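Local coordinates for uncharacterized protein (Bacteroides eggerthii, PDB 4FTD) that is of unknown function but combines a six-bladed beta-propeller with an immunoglobulin-like domain and may act in carbohydrate metabolism, at residues A[320-325]-A[379-384]; A[20-25]-A[47-52]; A[165-170]-A[440-445]. All coordinates share one frame; numbering follows the deposited sequence.

Contact 1: residues A[320-325]-A[379-384]; sequences VTLVDE and ETIEDA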
loop_
_atom_site.group_PDB
_atom_site.type_symbol
_atom_site.label_atom_id
_atom_site.label_comp_id
_atom_site.label_asym_id
_atom_site.label_seq_id
_atom_site.Cartn_x
_atom_site.Cartn_y
_atom_site.Cartn_z
ATOM N N VAL A 320 11.413 10.967 -1.474
ATOM C CA VAL A 320 10.169 11.155 -0.720
ATOM C C VAL A 320 10.465 12.106 0.453
ATOM O O VAL A 320 11.321 11.831 1.305
ATOM C CB VAL A 320 9.580 9.800 -0.248
ATOM C CG1 VAL A 320 8.395 10.008 0.677
ATOM C CG2 VAL A 320 9.159 8.955 -1.457
ATOM N N THR A 321 9.788 13.247 0.446
ATOM C CA THR A 321 10.023 14.342 1.385
ATOM C C THR A 321 8.702 14.761 2.017
ATOM O O THR A 321 7.709 15.020 1.313
ATOM C CB THR A 321 10.646 15.566 0.634
ATOM O OG1 THR A 321 11.869 15.196 -0.045
ATOM C CG2 THR A 321 10.889 16.742 1.569
ATOM N N LEU A 322 8.701 14.859 3.337
ATOM C CA LEU A 322 7.574 15.373 4.081
ATOM C C LEU A 322 7.609 16.908 3.930
ATOM O O LEU A 322 8.645 17.529 4.190
ATOM C CB LEU A 322 7.691 14.975 5.562
ATOM C CG LEU A 322 6.572 15.388 6.524
ATOM C CD1 LEU A 322 5.304 14.663 6.115
ATOM C CD2 LEU A 322 6.914 15.082 7.985
ATOM N N VAL A 323 6.482 17.496 3.532
ATOM C CA VAL A 323 6.332 18.946 3.340
ATOM C C VAL A 323 5.020 19.474 3.926
ATOM O O VAL A 323 4.105 18.713 4.160
ATOM C CB VAL A 323 6.390 19.300 1.829
ATOM C CG1 VAL A 323 7.705 18.806 1.210
ATOM C CG2 VAL A 323 5.213 18.688 1.093
ATOM N N ASP A 324 4.942 20.778 4.181
ATOM C CA ASP A 324 3.681 21.414 4.613
ATOM C C ASP A 324 2.801 21.689 3.395
ATOM O O ASP A 324 3.190 21.355 2.270
ATOM C CB ASP A 324 3.960 22.688 5.471
ATOM C CG ASP A 324 4.704 23.778 4.711
ATOM O OD1 ASP A 324 4.523 23.912 3.463
ATOM O OD2 ASP A 324 5.470 24.511 5.374
ATOM N N GLU A 325 1.618 22.287 3.567
ATOM C CA GLU A 325 0.725 22.485 2.394
ATOM C C GLU A 325 1.199 23.573 1.391
ATOM O O GLU A 325 0.586 23.754 0.354
ATOM C CB GLU A 325 -0.753 22.652 2.778
ATOM C CG GLU A 325 -1.188 24.004 3.343
ATOM C CD GLU A 325 -2.704 24.172 3.304
ATOM O OE1 GLU A 325 -3.424 23.197 3.568
ATOM O OE2 GLU A 325 -3.189 25.276 3.003
ATOM N N GLU A 379 5.794 7.595 15.976
ATOM C CA GLU A 379 4.515 8.212 16.349
ATOM C C GLU A 379 3.888 8.935 15.165
ATOM O O GLU A 379 2.766 8.647 14.779
ATOM C CB GLU A 379 4.713 9.203 17.508
ATOM C CG GLU A 379 3.419 9.682 18.151
ATOM C CD GLU A 379 2.876 8.682 19.156
ATOM O OE1 GLU A 379 3.407 8.629 20.289
ATOM O OE2 GLU A 379 1.912 7.964 18.824
ATOM N N THR A 380 4.634 9.871 14.599
ATOM C CA THR A 380 4.169 10.690 13.493
ATOM C C THR A 380 4.827 10.207 12.193
ATOM O O THR A 380 5.763 9.389 12.207
ATOM C CB THR A 380 4.552 12.138 13.744
ATOM O OG1 THR A 380 5.982 12.245 13.726
ATOM C CG2 THR A 380 4.035 12.601 15.129
ATOM N N ILE A 381 4.364 10.728 11.064
ATOM C CA ILE A 381 4.952 10.336 9.796
ATOM C C ILE A 381 6.441 10.768 9.755
ATOM O O ILE A 381 7.282 10.023 9.236
ATOM C CB ILE A 381 4.119 10.838 8.576
ATOM C CG1 ILE A 381 4.686 10.260 7.267
ATOM C CG2 ILE A 381 4.026 12.371 8.556
ATOM C CD1 ILE A 381 4.647 8.747 7.187
ATOM N N GLU A 382 6.764 11.933 10.326
ATOM C CA GLU A 382 8.161 12.391 10.396
ATOM C C GLU A 382 9.023 11.428 11.228
ATOM O O GLU A 382 10.136 11.099 10.833
ATOM C CB GLU A 382 8.277 13.812 10.952
ATOM C CG GLU A 382 9.732 14.289 11.004
ATOM C CD GLU A 382 9.917 15.760 11.306
ATOM O OE1 GLU A 382 9.019 16.562 11.012
ATOM O OE2 GLU A 382 11.005 16.119 11.808
ATOM N N ASP A 383 8.502 10.986 12.367
ATOM C CA ASP A 383 9.193 9.973 13.184
ATOM C C ASP A 383 9.384 8.686 12.384
ATOM O O ASP A 383 10.453 8.077 12.414
ATOM C CB ASP A 383 8.405 9.628 14.459
ATOM C CG ASP A 383 8.294 10.791 15.437
ATOM O OD1 ASP A 383 9.258 11.574 15.565
ATOM O OD2 ASP A 383 7.236 10.910 16.095
ATOM N N ALA A 384 8.345 8.277 11.658
ATOM C CA ALA A 384 8.405 7.026 10.898
ATOM C C ALA A 384 9.478 7.104 9.796
ATOM O O ALA A 384 10.271 6.176 9.643
ATOM C CB ALA A 384 7.037 6.665 10.346
#

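Contact 2: residues A[20-25]-A[47-52]; sequences IKILNA and PRLDVE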
loop_
_atom_site.group_PDB
_atom_site.type_symbol
_atom_site.label_atom_id
_atom_site.label_comp_id
_atom_site.label_asym_id
_atom_site.label_seq_id
_atom_site.Cartn_x
_atom_site.Cartn_y
_atom_site.Cartn_z
ATOM N N ILE A 20 1.379 -36.530 25.863
ATOM C CA ILE A 20 1.437 -35.555 26.944
ATOM C C ILE A 20 0.462 -34.401 26.636
ATOM O O ILE A 20 0.239 -34.029 25.473
ATOM C CB ILE A 20 2.907 -35.076 27.153
ATOM C CG1 ILE A 20 3.050 -34.298 28.487
ATOM C CG2 ILE A 20 3.423 -34.355 25.902
ATOM C CD1 ILE A 20 4.465 -34.033 28.959
ATOM N N LYS A 21 -0.173 -33.913 27.683
ATOM C CA LYS A 21 -1.034 -32.747 27.619
ATOM C C LYS A 21 -0.839 -31.874 28.824
ATOM O O LYS A 21 -0.530 -32.376 29.932
ATOM C CB LYS A 21 -2.519 -33.083 27.451
ATOM C CG LYS A 21 -2.988 -34.472 27.796
ATOM C CD LYS A 21 -4.513 -34.553 27.716
ATOM C CE LYS A 21 -5.025 -35.981 27.589
ATOM N NZ LYS A 21 -6.508 -36.105 27.784
ATOM N N ILE A 22 -0.998 -30.576 28.589
ATOM C CA ILE A 22 -1.113 -29.573 29.654
ATOM C C ILE A 22 -2.619 -29.458 29.925
ATOM O O ILE A 22 -3.411 -29.301 29.006
ATOM C CB ILE A 22 -0.515 -28.224 29.238
ATOM C CG1 ILE A 22 1.016 -28.305 29.160
ATOM C CG2 ILE A 22 -0.938 -27.091 30.196
ATOM C CD1 ILE A 22 1.602 -27.187 28.333
ATOM N N LEU A 23 -3.024 -29.591 31.177
ATOM C CA LEU A 23 -4.454 -29.609 31.513
ATOM C C LEU A 23 -5.015 -28.230 31.890
ATOM O O LEU A 23 -6.226 -28.021 31.863
ATOM C CB LEU A 23 -4.683 -30.601 32.658
ATOM C CG LEU A 23 -4.229 -32.042 32.474
ATOM C CD1 LEU A 23 -4.369 -32.724 33.855
ATOM C CD2 LEU A 23 -5.068 -32.764 31.408
ATOM N N ASN A 24 -4.148 -27.260 32.173
ATOM C CA ASN A 24 -4.614 -25.988 32.755
ATOM C C ASN A 24 -4.060 -24.710 32.095
ATOM O O ASN A 24 -3.653 -23.781 32.783
ATOM C CB ASN A 24 -4.389 -26.008 34.278
ATOM C CG ASN A 24 -2.922 -26.043 34.673
ATOM O OD1 ASN A 24 -2.064 -26.424 33.881
ATOM N ND2 ASN A 24 -2.638 -25.706 35.930
ATOM N N ALA A 25 -4.106 -24.673 30.763
ATOM C CA ALA A 25 -3.720 -23.484 29.976
ATOM C C ALA A 25 -4.888 -22.507 29.978
ATOM O O ALA A 25 -5.967 -22.823 30.483
ATOM C CB ALA A 25 -3.329 -23.872 28.539
ATOM N N PRO A 47 1.166 -26.148 21.018
ATOM C CA PRO A 47 0.744 -24.867 20.417
ATOM C C PRO A 47 0.971 -23.719 21.418
ATOM O O PRO A 47 1.061 -23.931 22.638
ATOM C CB PRO A 47 -0.739 -25.058 20.122
ATOM C CG PRO A 47 -1.111 -26.426 20.566
ATOM C CD PRO A 47 0.114 -27.169 21.015
ATOM N N ARG A 48 1.119 -22.517 20.899
ATOM C CA ARG A 48 1.385 -21.362 21.741
ATOM C C ARG A 48 0.188 -21.150 22.671
ATOM O O ARG A 48 -0.948 -21.319 22.266
ATOM C CB ARG A 48 1.649 -20.115 20.894
ATOM C CG ARG A 48 2.898 -20.227 20.032
ATOM C CD ARG A 48 3.041 -19.082 19.046
ATOM N NE ARG A 48 4.388 -19.109 18.464
ATOM C CZ ARG A 48 5.493 -18.630 19.058
ATOM N NH1 ARG A 48 5.468 -18.028 20.259
ATOM N NH2 ARG A 48 6.657 -18.735 18.437
ATOM N N LEU A 49 0.455 -20.804 23.918
ATOM C CA LEU A 49 -0.589 -20.644 24.919
ATOM C C LEU A 49 -0.943 -19.176 25.134
ATOM O O LEU A 49 -0.111 -18.260 24.919
ATOM C CB LEU A 49 -0.127 -21.266 26.249
ATOM C CG LEU A 49 0.345 -22.718 26.202
ATOM C CD1 LEU A 49 0.644 -23.207 27.626
ATOM C CD2 LEU A 49 -0.717 -23.586 25.541
ATOM N N ASP A 50 -2.166 -18.949 25.610
ATOM C CA ASP A 50 -2.625 -17.600 25.908
ATOM C C ASP A 50 -1.682 -16.974 26.895
ATOM O O ASP A 50 -1.286 -17.616 27.854
ATOM C CB ASP A 50 -4.024 -17.590 26.515
ATOM C CG ASP A 50 -5.038 -18.216 25.632
ATOM O OD1 ASP A 50 -4.867 -18.083 24.409
ATOM O OD2 ASP A 50 -5.984 -18.852 26.160
ATOM N N VAL A 51 -1.341 -15.713 26.649
ATOM C CA VAL A 51 -0.428 -14.939 27.500
ATOM C C VAL A 51 -0.968 -14.755 28.921
ATOM O O VAL A 51 -0.193 -14.506 29.820
ATOM C CB VAL A 51 -0.092 -13.565 26.860
ATOM C CG1 VAL A 51 0.583 -13.755 25.497
ATOM C CG2 VAL A 51 -1.352 -12.734 26.694
ATOM N N GLU A 52 -2.282 -14.926 29.118
ATOM C CA GLU A 52 -2.914 -14.865 30.440
ATOM C C GLU A 52 -2.807 -16.185 31.254
ATOM O O GLU A 52 -3.284 -16.253 32.370
ATOM C CB GLU A 52 -4.410 -14.477 30.342
ATOM C CG GLU A 52 -4.737 -13.212 29.559
ATOM C CD GLU A 52 -4.924 -13.429 28.049
ATOM O OE1 GLU A 52 -4.554 -14.494 27.497
ATOM O OE2 GLU A 52 -5.435 -12.505 27.395
#

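Contact 3: residues A[165-170]-A[440-445]; sequences LKVSDL and FVICEF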
loop_
_atom_site.group_PDB
_atom_site.type_symbol
_atom_site.label_atom_id
_atom_site.label_comp_id
_atom_site.label_asym_id
_atom_site.label_seq_id
_atom_site.Cartn_x
_atom_site.Cartn_y
_atom_site.Cartn_z
ATOM N N LEU A 165 -13.057 0.151 -16.217
ATOM C CA LEU A 165 -13.045 -1.291 -16.288
ATOM C C LEU A 165 -13.519 -1.736 -14.902
ATOM O O LEU A 165 -12.979 -1.333 -13.890
ATOM C CB LEU A 165 -11.627 -1.745 -16.558
ATOM C CG LEU A 165 -10.901 -1.309 -17.848
ATOM C CD1 LEU A 165 -9.419 -1.634 -17.772
ATOM C CD2 LEU A 165 -11.513 -2.019 -19.063
ATOM N N LYS A 166 -14.555 -2.530 -14.854
ATOM C CA LYS A 166 -15.065 -3.021 -13.586
ATOM C C LYS A 166 -14.038 -4.040 -13.039
ATOM O O LYS A 166 -13.598 -4.964 -13.743
ATOM C CB LYS A 166 -16.437 -3.661 -13.826
ATOM C CG LYS A 166 -17.497 -3.310 -12.799
ATOM C CD LYS A 166 -18.748 -4.183 -12.884
ATOM C CE LYS A 166 -19.366 -4.310 -14.272
ATOM N NZ LYS A 166 -19.755 -3.008 -14.883
ATOM N N VAL A 167 -13.602 -3.836 -11.808
ATOM C CA VAL A 167 -12.636 -4.743 -11.168
ATOM C C VAL A 167 -13.139 -6.204 -11.114
ATOM O O VAL A 167 -12.363 -7.124 -11.390
ATOM C CB VAL A 167 -12.216 -4.233 -9.785
ATOM C CG1 VAL A 167 -11.375 -5.295 -9.073
ATOM C CG2 VAL A 167 -11.438 -2.923 -9.966
ATOM N N SER A 168 -14.417 -6.420 -10.850
ATOM C CA SER A 168 -14.960 -7.808 -10.858
ATOM C C SER A 168 -14.769 -8.477 -12.237
ATOM O O SER A 168 -14.474 -9.671 -12.305
ATOM C CB SER A 168 -16.419 -7.851 -10.428
ATOM O OG SER A 168 -17.171 -7.004 -11.244
ATOM N N ASP A 169 -14.897 -7.711 -13.326
ATOM C CA ASP A 169 -14.591 -8.231 -14.673
ATOM C C ASP A 169 -13.114 -8.533 -14.864
ATOM O O ASP A 169 -12.763 -9.605 -15.338
ATOM C CB ASP A 169 -15.032 -7.262 -15.756
ATOM C CG ASP A 169 -16.542 -7.191 -15.911
ATOM O OD1 ASP A 169 -17.242 -8.106 -15.461
ATOM O OD2 ASP A 169 -17.026 -6.209 -16.516
ATOM N N LEU A 170 -12.251 -7.592 -14.510
ATOM C CA LEU A 170 -10.804 -7.811 -14.602
ATOM C C LEU A 170 -10.287 -9.018 -13.787
ATOM O O LEU A 170 -9.351 -9.684 -14.208
ATOM C CB LEU A 170 -10.043 -6.588 -14.141
ATOM C CG LEU A 170 -10.184 -5.306 -14.954
ATOM C CD1 LEU A 170 -9.539 -4.148 -14.200
ATOM C CD2 LEU A 170 -9.615 -5.405 -16.360
ATOM N N PHE A 440 -0.599 -1.901 -15.699
ATOM C CA PHE A 440 -1.039 -1.759 -14.316
ATOM C C PHE A 440 -1.211 -3.093 -13.620
ATOM O O PHE A 440 -1.315 -4.108 -14.284
ATOM C CB PHE A 440 -2.298 -0.905 -14.230
ATOM C CG PHE A 440 -3.583 -1.539 -14.756
ATOM C CD1 PHE A 440 -4.345 -2.370 -13.952
ATOM C CD2 PHE A 440 -4.069 -1.219 -16.039
ATOM C CE1 PHE A 440 -5.534 -2.941 -14.428
ATOM C CE2 PHE A 440 -5.249 -1.758 -16.509
ATOM C CZ PHE A 440 -5.992 -2.601 -15.696
ATOM N N VAL A 441 -1.253 -3.066 -12.293
ATOM C CA VAL A 441 -1.404 -4.278 -11.462
ATOM C C VAL A 441 -2.283 -3.943 -10.248
ATOM O O VAL A 441 -2.308 -2.783 -9.753
ATOM C CB VAL A 441 -0.017 -4.836 -11.037
ATOM C CG1 VAL A 441 0.700 -3.909 -10.069
ATOM C CG2 VAL A 441 -0.098 -6.222 -10.412
ATOM N N ILE A 442 -3.076 -4.934 -9.814
ATOM C CA ILE A 442 -3.753 -4.902 -8.544
ATOM C C ILE A 442 -3.186 -6.070 -7.713
ATOM O O ILE A 442 -3.224 -7.211 -8.166
ATOM C CB ILE A 442 -5.253 -5.090 -8.699
ATOM C CG1 ILE A 442 -5.850 -3.959 -9.561
ATOM C CG2 ILE A 442 -5.903 -5.171 -7.297
ATOM C CD1 ILE A 442 -7.234 -4.280 -10.110
ATOM N N CYS A 443 -2.651 -5.776 -6.522
ATOM C CA CYS A 443 -2.091 -6.781 -5.617
ATOM C C CYS A 443 -2.859 -6.740 -4.313
ATOM O O CYS A 443 -2.912 -5.677 -3.671
ATOM C CB CYS A 443 -0.639 -6.467 -5.326
ATOM S SG CYS A 443 0.347 -6.346 -6.805
ATOM N N GLU A 444 -3.461 -7.863 -3.936
ATOM C CA GLU A 444 -4.300 -7.959 -2.736
ATOM C C GLU A 444 -3.614 -8.853 -1.711
ATOM O O GLU A 444 -3.034 -9.896 -2.058
ATOM C CB GLU A 444 -5.669 -8.545 -3.085
ATOM C CG GLU A 444 -6.393 -7.815 -4.214
ATOM C CD GLU A 444 -7.872 -8.170 -4.328
ATOM O OE1 GLU A 444 -8.266 -9.276 -3.902
ATOM O OE2 GLU A 444 -8.655 -7.344 -4.841
ATOM N N PHE A 445 -3.735 -8.466 -0.447
ATOM C CA PHE A 445 -3.099 -9.166 0.667
ATOM C C PHE A 445 -4.050 -9.319 1.844
ATOM O O PHE A 445 -4.779 -8.389 2.173
ATOM C CB PHE A 445 -1.898 -8.380 1.176
ATOM C CG PHE A 445 -0.889 -8.043 0.112
ATOM C CD1 PHE A 445 -0.998 -6.851 -0.616
ATOM C CD2 PHE A 445 0.167 -8.880 -0.157
ATOM C CE1 PHE A 445 -0.076 -6.531 -1.581
ATOM C CE2 PHE A 445 1.098 -8.551 -1.115
ATOM C CZ PHE A 445 0.974 -7.374 -1.830
#

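Contact 1: residues A[320-325]-A[379-384]
D383 OD2 takes one sound bond and one weak one from T380, at the start of the helix whose first residues, I381 and E382, meet L322. The backbone N of T380 gives OD2 a fairly straight bond of 3.2 Å, arriving on the anti side of the carboxylate and 27° out of its plane. The weak bond comes from T380 OG1 to the same oxygen. In return D383 N donates to T380 OG1 at 3.1 Å. This exchange is a capping box, with T380 as N-cap; it caps the first turn, and so probably helps set I381 and E382 where they meet L322.

Between strand and helix the contact is apolar, and L322 forks over it. Its CG lies anti to the backbone N (chi1 -178°), which carries both methyls out from the strand toward the helix. CD1 comes to I381 CG2 at a slant, 3.6 Å away. CD2 lies square across the E382 chain at its CB, at 3.5 Å. L322 therefore rests on the beta-branch of I381 and on the root of E382. The extended E382 chain carries its carboxylate onward to a salt bridge with K386, one turn along the helix.

L322 and I381 are buried, and both also touch Q310, while L322 packs on L312 of strand 311-315 as well. Strand 318-323 is the third strand of its four-stranded propeller blade. Helix 381-390 is inserted between strands 369-374 and 398-401 of the next blade, so the contact joins two consecutive blades.

Contact 2: residues A[20-25]-A[47-52]
L49 pushes its isobutyl group from the loop after strand 43-45 into the corner where the chain turns between I22 and A25. The closer packing is against A25: its CB sits 4.0 Å from L49 CD2 and nearly as close to CD1, so the small methyl touches both branches of the leucine. I22 approaches differently, reaching tip to tip, with its CD1 4.2 Å from L49 CD1. Having CG anti to its own carbonyl carbon (chi1 -54°), L49 presents its two methyls to these partners. All three side chains are buried, and the two segments share no hydrogen bond.

Beyond L49 the contact opens out. D50 makes no contact with 20-25, and its carboxylate is taken up by salt bridges to K31 and R108, one oxygen to each. V51 and E52, further along the loop, are exposed to solvent.

Other side chains complete the apolar patch within the immunoglobulin-like domain. V33 of strand 31-38 touches both A25 and L49, V105 of strand 98-106 also packs on L49, and I22 continues onto L58 and I60 of strand 58-64.

Contact 3: residues A[165-170]-A[440-445]
F440 CZ receives two leucine methyls: L165 CD1 and L170 CD1 each lie 4.1 Å from it. L170 comes in at the edge of the ring, near its plane, and its CD1 is almost as close to F440 CE1. L165 approaches the same ring obliquely. Farther along the strand a lighter touch, V167 CG1 to I442 CD1 at 4.4 Å, extends the contact. All five of these residues are buried.

The backbone on each side sets these positions. F440 and I442 alternate with V441, so both point from one face of strand 439-446. Opposite, strand 163-166 runs straight into helix 167-171, with K166 at the N-cap. The bond from L170 N to K166 O, 3.1 Å long, closes the first turn and brings L170 round to the same ring as L165. With chi1 at 71°, F440 holds its ring with the CZ end pointing at the two leucines.

In the next shell, F124 of strand 120-125 meets the F440 ring with planes at about 25° and also touches L170, while V148 packs against both F440 and L170. Strand 120-125 pairs with 439-446, so the blade at the end of the chain is completed by the first propeller strand, the Velcro closure of propellers. The contact packs this closing blade onto the blade that follows it round the ring.

The nearest CA atoms, of V167 and I442, are 9.3 Å apart, and no polar bond links the segments. Cohesion here is therefore hydrophobic, carried by side chains of a strand and the short helix after it meeting those of strand 439-446 in another blade.

Overall arrangement
The three contacts belong to two parts of the molecule. Contact 2 lies in the N-terminal immunoglobulin-like domain, its centre 44 Å from that of contact 1 and 43 Å from that of contact 3, and both its segments come earlier in the chain than those of the others. Contacts 1 and 3 sit at different blade interfaces of the same propeller, with centres 30 Å apart and nearest atoms about 18 Å apart. In sequence, contact 1 lies between the two segments of contact 3, which spans most of the propeller. All three are made by carbon-to-carbon contacts, with no hydrogen bond between the paired segments, and none touches another.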